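Local coordinates for nonribosomal peptide synthase (Streptomyces sp. MJ635-86F5, PDB 5JJP), which adenylates an aliphatic beta-amino acid using ATP, as an adenylation enzyme of the ANL superfamily, and probably passes it to a phosphopantetheine carrier, at residues A[40-45]-A[60-65]; A[84-89]-A[128-133]. All coordinates share one frame; numbering follows the deposited sequence.

Contact 1 of 2, residues A[40-45]-A[60-65]; sequences KATPDK and VSYRQL
R63 and P43 lie side by side and point the same way, so that CB of P43 sits 3.4 Å above one face of the R63 guanidinium, toward its rim. CG of R63 is anti to the backbone N (chi1 -179°) and the chain bends at chi3, which turns the guanidinium edge to D44. There NE of R63 gives a nearly straight bond of 3.2 Å to OD1 of D44, in the guanidinium plane but from above the carboxylate plane; NH2 adds a weak one. The two flat groups of this salt bridge are turned 42° apart. Two backbone bonds run alongside: R63 N donates to P43 O at 2.8 Å, on a carbonyl lone pair. Y62 N donates to K45 O at 3.1 Å, almost along the C=O axis. The type I turn T42-K45, which leads into strand 46-51, is thus held against the first turn of helix 62-77. S61 is the N-cap of that helix and forms a capping box with Q64: Q64 N donates to S61 OG at 3.1 Å, while S61 N returns a 2.9 Å bond to Q64 OE1. A water links S61 OG to D44 OD1, joining cap and salt bridge. An alanine at S61 would lose the hydroxyl, and would probably weaken both the helix cap and the water's hold on the D44 carboxylate. The Y62 ring has K45 O at its edge, and its OH has A246 O as its main hydrogen-bond partner; K45 NZ reaches P219 O and T247 OG1.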
loop_
_atom_site.group_PDB
_atom_site.type_symbol
_atom_site.label_atom_id
_atom_site.label_comp_id
_atom_site.label_asym_id
_atom_site.label_seq_id
_atom_site.Cartn_x
_atom_site.Cartn_y
_atom_site.Cartn_z
ATOM N N LYS A 40 -1.752 -19.388 -6.095
ATOM C CA LYS A 40 -2.368 -20.665 -6.424
ATOM C C LYS A 40 -1.384 -21.690 -7.039
ATOM O O LYS A 40 -1.558 -22.890 -6.884
ATOM C CB LYS A 40 -3.489 -20.468 -7.435
ATOM C CG LYS A 40 -4.687 -19.650 -6.975
ATOM C CD LYS A 40 -5.244 -20.191 -5.682
ATOM C CE LYS A 40 -6.553 -19.521 -5.316
ATOM N NZ LYS A 40 -6.961 -20.084 -4.012
ATOM N N ALA A 41 -0.389 -21.220 -7.785
ATOM C CA ALA A 41 0.565 -22.102 -8.390
ATOM C C ALA A 41 1.562 -22.647 -7.357
ATOM O O ALA A 41 2.265 -23.630 -7.636
ATOM C CB ALA A 41 1.292 -21.364 -9.516
ATOM N N THR A 42 1.635 -21.997 -6.187
ATOM C CA THR A 42 2.629 -22.319 -5.155
ATOM C C THR A 42 1.999 -22.258 -3.782
ATOM O O THR A 42 2.464 -21.506 -2.913
ATOM C CB THR A 42 3.856 -21.348 -5.185
ATOM O OG1 THR A 42 3.441 -19.981 -4.958
ATOM C CG2 THR A 42 4.609 -21.432 -6.538
ATOM N N PRO A 43 0.954 -23.089 -3.549
ATOM C CA PRO A 43 0.254 -23.044 -2.254
ATOM C C PRO A 43 1.122 -23.231 -1.026
ATOM O O PRO A 43 0.799 -22.709 0.042
ATOM C CB PRO A 43 -0.774 -24.185 -2.335
ATOM C CG PRO A 43 -0.650 -24.775 -3.694
ATOM C CD PRO A 43 0.650 -24.332 -4.285
ATOM N N ASP A 44 2.201 -23.980 -1.141
ATOM C CA ASP A 44 2.942 -24.288 0.074
ATOM C C ASP A 44 4.158 -23.418 0.259
ATOM O O ASP A 44 4.806 -23.508 1.279
ATOM C CB ASP A 44 3.320 -25.770 0.088
ATOM C CG ASP A 44 2.086 -26.687 0.155
ATOM O OD1 ASP A 44 1.169 -26.452 0.986
ATOM O OD2 ASP A 44 2.068 -27.673 -0.608
ATOM N N LYS A 45 4.463 -22.575 -0.719
ATOM C CA LYS A 45 5.482 -21.531 -0.571
ATOM C C LYS A 45 5.116 -20.573 0.552
ATOM O O LYS A 45 3.942 -20.312 0.777
ATOM C CB LYS A 45 5.581 -20.731 -1.871
ATOM C CG LYS A 45 6.468 -19.493 -1.840
ATOM C CD LYS A 45 6.351 -18.744 -3.153
ATOM C CE LYS A 45 7.634 -18.029 -3.592
ATOM N NZ LYS A 45 8.163 -16.893 -2.810
ATOM N N VAL A 60 4.180 -18.465 7.050
ATOM C CA VAL A 60 2.816 -18.818 6.750
ATOM C C VAL A 60 2.725 -18.985 5.239
ATOM O O VAL A 60 3.052 -18.073 4.485
ATOM C CB VAL A 60 1.839 -17.732 7.275
ATOM C CG1 VAL A 60 0.413 -18.123 6.927
ATOM C CG2 VAL A 60 1.969 -17.601 8.794
ATOM N N SER A 61 2.297 -20.150 4.789
ATOM C CA SER A 61 2.209 -20.389 3.373
ATOM C C SER A 61 1.001 -19.697 2.748
ATOM O O SER A 61 0.073 -19.345 3.427
ATOM C CB SER A 61 2.156 -21.901 3.061
ATOM O OG SER A 61 0.953 -22.442 3.537
ATOM N N TYR A 62 1.029 -19.549 1.417
ATOM C CA TYR A 62 -0.104 -19.084 0.679
ATOM C C TYR A 62 -1.345 -19.821 1.088
ATOM O O TYR A 62 -2.377 -19.200 1.360
ATOM C CB TYR A 62 0.126 -19.224 -0.838
ATOM C CG TYR A 62 0.854 -18.025 -1.359
ATOM C CD1 TYR A 62 0.133 -16.883 -1.723
ATOM C CD2 TYR A 62 2.218 -17.944 -1.349
ATOM C CE1 TYR A 62 0.771 -15.736 -2.111
ATOM C CE2 TYR A 62 2.848 -16.814 -1.774
ATOM C CZ TYR A 62 2.089 -15.699 -2.160
ATOM O OH TYR A 62 2.663 -14.544 -2.598
ATOM N N ARG A 63 -1.246 -21.142 1.189
ATOM C CA ARG A 63 -2.416 -21.953 1.475
ATOM C C ARG A 63 -2.935 -21.665 2.869
ATOM O O ARG A 63 -4.162 -21.541 3.050
ATOM C CB ARG A 63 -2.112 -23.430 1.361
ATOM C CG ARG A 63 -3.314 -24.315 1.629
ATOM C CD ARG A 63 -2.936 -25.778 1.819
ATOM N NE ARG A 63 -2.026 -26.304 0.817
ATOM C CZ ARG A 63 -2.367 -26.846 -0.356
ATOM N NH1 ARG A 63 -3.626 -26.876 -0.762
ATOM N NH2 ARG A 63 -1.402 -27.353 -1.150
ATOM N N GLN A 64 -2.009 -21.580 3.826
ATOM C CA GLN A 64 -2.370 -21.267 5.167
ATOM C C GLN A 64 -2.961 -19.871 5.286
ATOM O O GLN A 64 -3.824 -19.661 6.106
ATOM C CB GLN A 64 -1.171 -21.345 6.118
ATOM C CG GLN A 64 -0.681 -22.760 6.282
ATOM C CD GLN A 64 0.617 -22.863 7.045
ATOM O OE1 GLN A 64 1.555 -22.094 6.826
ATOM N NE2 GLN A 64 0.714 -23.888 7.867
ATOM N N LEU A 65 -2.434 -18.918 4.522
ATOM C CA LEU A 65 -2.884 -17.543 4.645
ATOM C C LEU A 65 -4.336 -17.465 4.161
ATOM O O LEU A 65 -5.146 -16.846 4.797
ATOM C CB LEU A 65 -1.975 -16.614 3.835
ATOM C CG LEU A 65 -2.326 -15.126 3.808
ATOM C CD1 LEU A 65 -2.317 -14.498 5.181
ATOM C CD2 LEU A 65 -1.310 -14.418 2.932
HETATM O O HOH W 1 1.092 -25.127 3.652
#

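Contact 2 of 2, residues A[84-89]-A[128-133]; sequences GDRVVL and GMAAPA
P132 forms the close-packed part of this contact, wedged against R86 and V88 of the segment that runs into strand 87-90. Its CB lies 3.4 Å from R86 O, and its CG meets CG2 of V88 at 3.8 Å, the valine and the proline ring lying side by side and pointing the same way. V88 places that methyl anti to its carbonyl carbon, beside the backbone N. Next to the proline, A133 N donates to R86 O at 3.0 Å, in the carbonyl plane although bent at the hydrogen (136°). The other side is polar and wetter. Here the R86 chain, bent at chi2 and chi3, curls its guanidinium between two backbone carbonyls. NH1 makes a nearly straight bond of 2.8 Å to A130 O at the end of helix 120-130, in the guanidinium plane; NE and NH2 both grip G84 O, side-on, NE at 3.0 Å within the carbonyl plane and NH2 from above it. Three bonds therefore fix the rotation of the group, and its charge probably suits the carbonyl-rich end of the helix. A131, which leaves the helix with positive phi (49°), sends its O to a water 2.6 Å away; this water accepts from R86 N and lies over one guanidinium face. CB of D85 only brushes CB of A133 at 4.3 Å, and its carboxylate is salt-bridged to R169. The contact closes a beta-alpha-beta crossover from strand 111-114 through helix 120-130 to strand 134-138, passing strand 87-90 in the mixed sheet, within this adenylation enzyme's five-layered sandwich.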
loop_
_atom_site.group_PDB
_atom_site.type_symbol
_atom_site.label_atom_id
_atom_site.label_comp_id
_atom_site.label_asym_id
_atom_site.label_seq_id
_atom_site.Cartn_x
_atom_site.Cartn_y
_atom_site.Cartn_z
ATOM N N GLY A 84 -19.983 -2.360 2.690
ATOM C CA GLY A 84 -19.832 -0.925 2.900
ATOM C C GLY A 84 -19.474 -0.481 4.310
ATOM O O GLY A 84 -18.882 0.583 4.525
ATOM N N ASP A 85 -19.881 -1.265 5.293
ATOM C CA ASP A 85 -19.639 -0.885 6.689
ATOM C C ASP A 85 -18.160 -0.876 6.944
ATOM O O ASP A 85 -17.472 -1.818 6.576
ATOM C CB ASP A 85 -20.351 -1.873 7.655
ATOM C CG ASP A 85 -21.851 -1.731 7.637
ATOM O OD1 ASP A 85 -22.343 -0.739 7.063
ATOM O OD2 ASP A 85 -22.550 -2.590 8.221
ATOM N N ARG A 86 -17.680 0.190 7.572
ATOM C CA ARG A 86 -16.254 0.296 7.903
ATOM C C ARG A 86 -15.851 -0.472 9.124
ATOM O O ARG A 86 -16.623 -0.640 10.064
ATOM C CB ARG A 86 -15.794 1.711 8.065
ATOM C CG ARG A 86 -15.840 2.490 6.745
ATOM C CD ARG A 86 -16.990 3.493 6.772
ATOM N NE ARG A 86 -18.177 2.925 6.267
ATOM C CZ ARG A 86 -19.420 3.250 6.614
ATOM N NH1 ARG A 86 -19.715 4.161 7.549
ATOM N NH2 ARG A 86 -20.388 2.621 5.974
ATOM N N VAL A 87 -14.635 -0.976 9.051
ATOM C CA VAL A 87 -13.987 -1.666 10.126
ATOM C C VAL A 87 -12.639 -0.976 10.391
ATOM O O VAL A 87 -11.870 -0.773 9.474
ATOM C CB VAL A 87 -13.727 -3.093 9.674
ATOM C CG1 VAL A 87 -12.886 -3.842 10.718
ATOM C CG2 VAL A 87 -15.041 -3.781 9.430
ATOM N N VAL A 88 -12.365 -0.567 11.622
ATOM C CA VAL A 88 -11.025 -0.104 11.993
ATOM C C VAL A 88 -10.238 -1.350 12.321
ATOM O O VAL A 88 -10.620 -2.089 13.214
ATOM C CB VAL A 88 -11.025 0.817 13.213
ATOM C CG1 VAL A 88 -9.630 1.280 13.532
ATOM C CG2 VAL A 88 -11.895 2.021 12.945
ATOM N N LEU A 89 -9.161 -1.586 11.589
ATOM C CA LEU A 89 -8.322 -2.744 11.793
ATOM C C LEU A 89 -6.958 -2.304 12.420
ATOM O O LEU A 89 -6.133 -1.663 11.766
ATOM C CB LEU A 89 -8.123 -3.441 10.456
ATOM C CG LEU A 89 -7.294 -4.689 10.406
ATOM C CD1 LEU A 89 -7.869 -5.717 11.352
ATOM C CD2 LEU A 89 -7.250 -5.246 9.011
ATOM N N GLY A 128 -15.327 9.209 14.321
ATOM C CA GLY A 128 -16.415 10.144 14.073
ATOM C C GLY A 128 -16.625 10.445 12.592
ATOM O O GLY A 128 -17.738 10.621 12.154
ATOM N N MET A 129 -15.565 10.547 11.812
ATOM C CA MET A 129 -15.716 10.809 10.351
ATOM C C MET A 129 -16.272 9.619 9.546
ATOM O O MET A 129 -17.116 9.814 8.670
ATOM C CB MET A 129 -14.389 11.247 9.729
ATOM C CG MET A 129 -13.886 12.547 10.339
ATOM S SD MET A 129 -12.419 13.138 9.541
ATOM C CE MET A 129 -13.104 13.637 7.938
ATOM N N ALA A 130 -15.833 8.399 9.888
ATOM C CA ALA A 130 -16.142 7.218 9.092
ATOM C C ALA A 130 -17.236 6.346 9.715
ATOM O O ALA A 130 -17.763 5.487 9.047
ATOM C CB ALA A 130 -14.888 6.391 8.927
ATOM N N ALA A 131 -17.507 6.516 11.013
ATOM C CA ALA A 131 -18.574 5.777 11.735
ATOM C C ALA A 131 -18.487 4.276 11.460
ATOM O O ALA A 131 -19.384 3.692 10.933
ATOM C CB ALA A 131 -19.965 6.326 11.406
ATOM N N PRO A 132 -17.400 3.642 11.883
ATOM C CA PRO A 132 -17.228 2.232 11.635
ATOM C C PRO A 132 -18.161 1.449 12.535
ATOM O O PRO A 132 -18.444 1.871 13.629
ATOM C CB PRO A 132 -15.789 1.974 12.081
ATOM C CG PRO A 132 -15.535 3.017 13.109
ATOM C CD PRO A 132 -16.239 4.237 12.553
ATOM N N ALA A 133 -18.606 0.311 12.055
ATOM C CA ALA A 133 -19.411 -0.575 12.834
ATOM C C ALA A 133 -18.596 -1.522 13.706
ATOM O O ALA A 133 -19.150 -2.103 14.630
ATOM C CB ALA A 133 -20.283 -1.382 11.920
HETATM O O HOH W 2 -19.762 1.521 9.471
#

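From the N terminus, helix 31-37 leads into the turn of contact 1, and the chain then runs through the antiparallel pair 46-51 and 57-61 before returning at 60-65; contact 1 closes a short loop that holds this beta-hairpin. Helix 62-77 carries the chain onward to segment 84-89, where contact 2 opens. Its larger loop takes in helix 95-107, strand 111-114 and helix 120-130, and closes at 128-133. The two loops follow in series, neither nested nor crossed, and the centres of the two contacts are about 31 Å apart. Contact 1 ties the turn before strand 46-51 to the junction of strand 57-61 and helix 62-77; contact 2 joins the end of helix 120-130 to the mixed sheet containing strands 87-90 and 134-138.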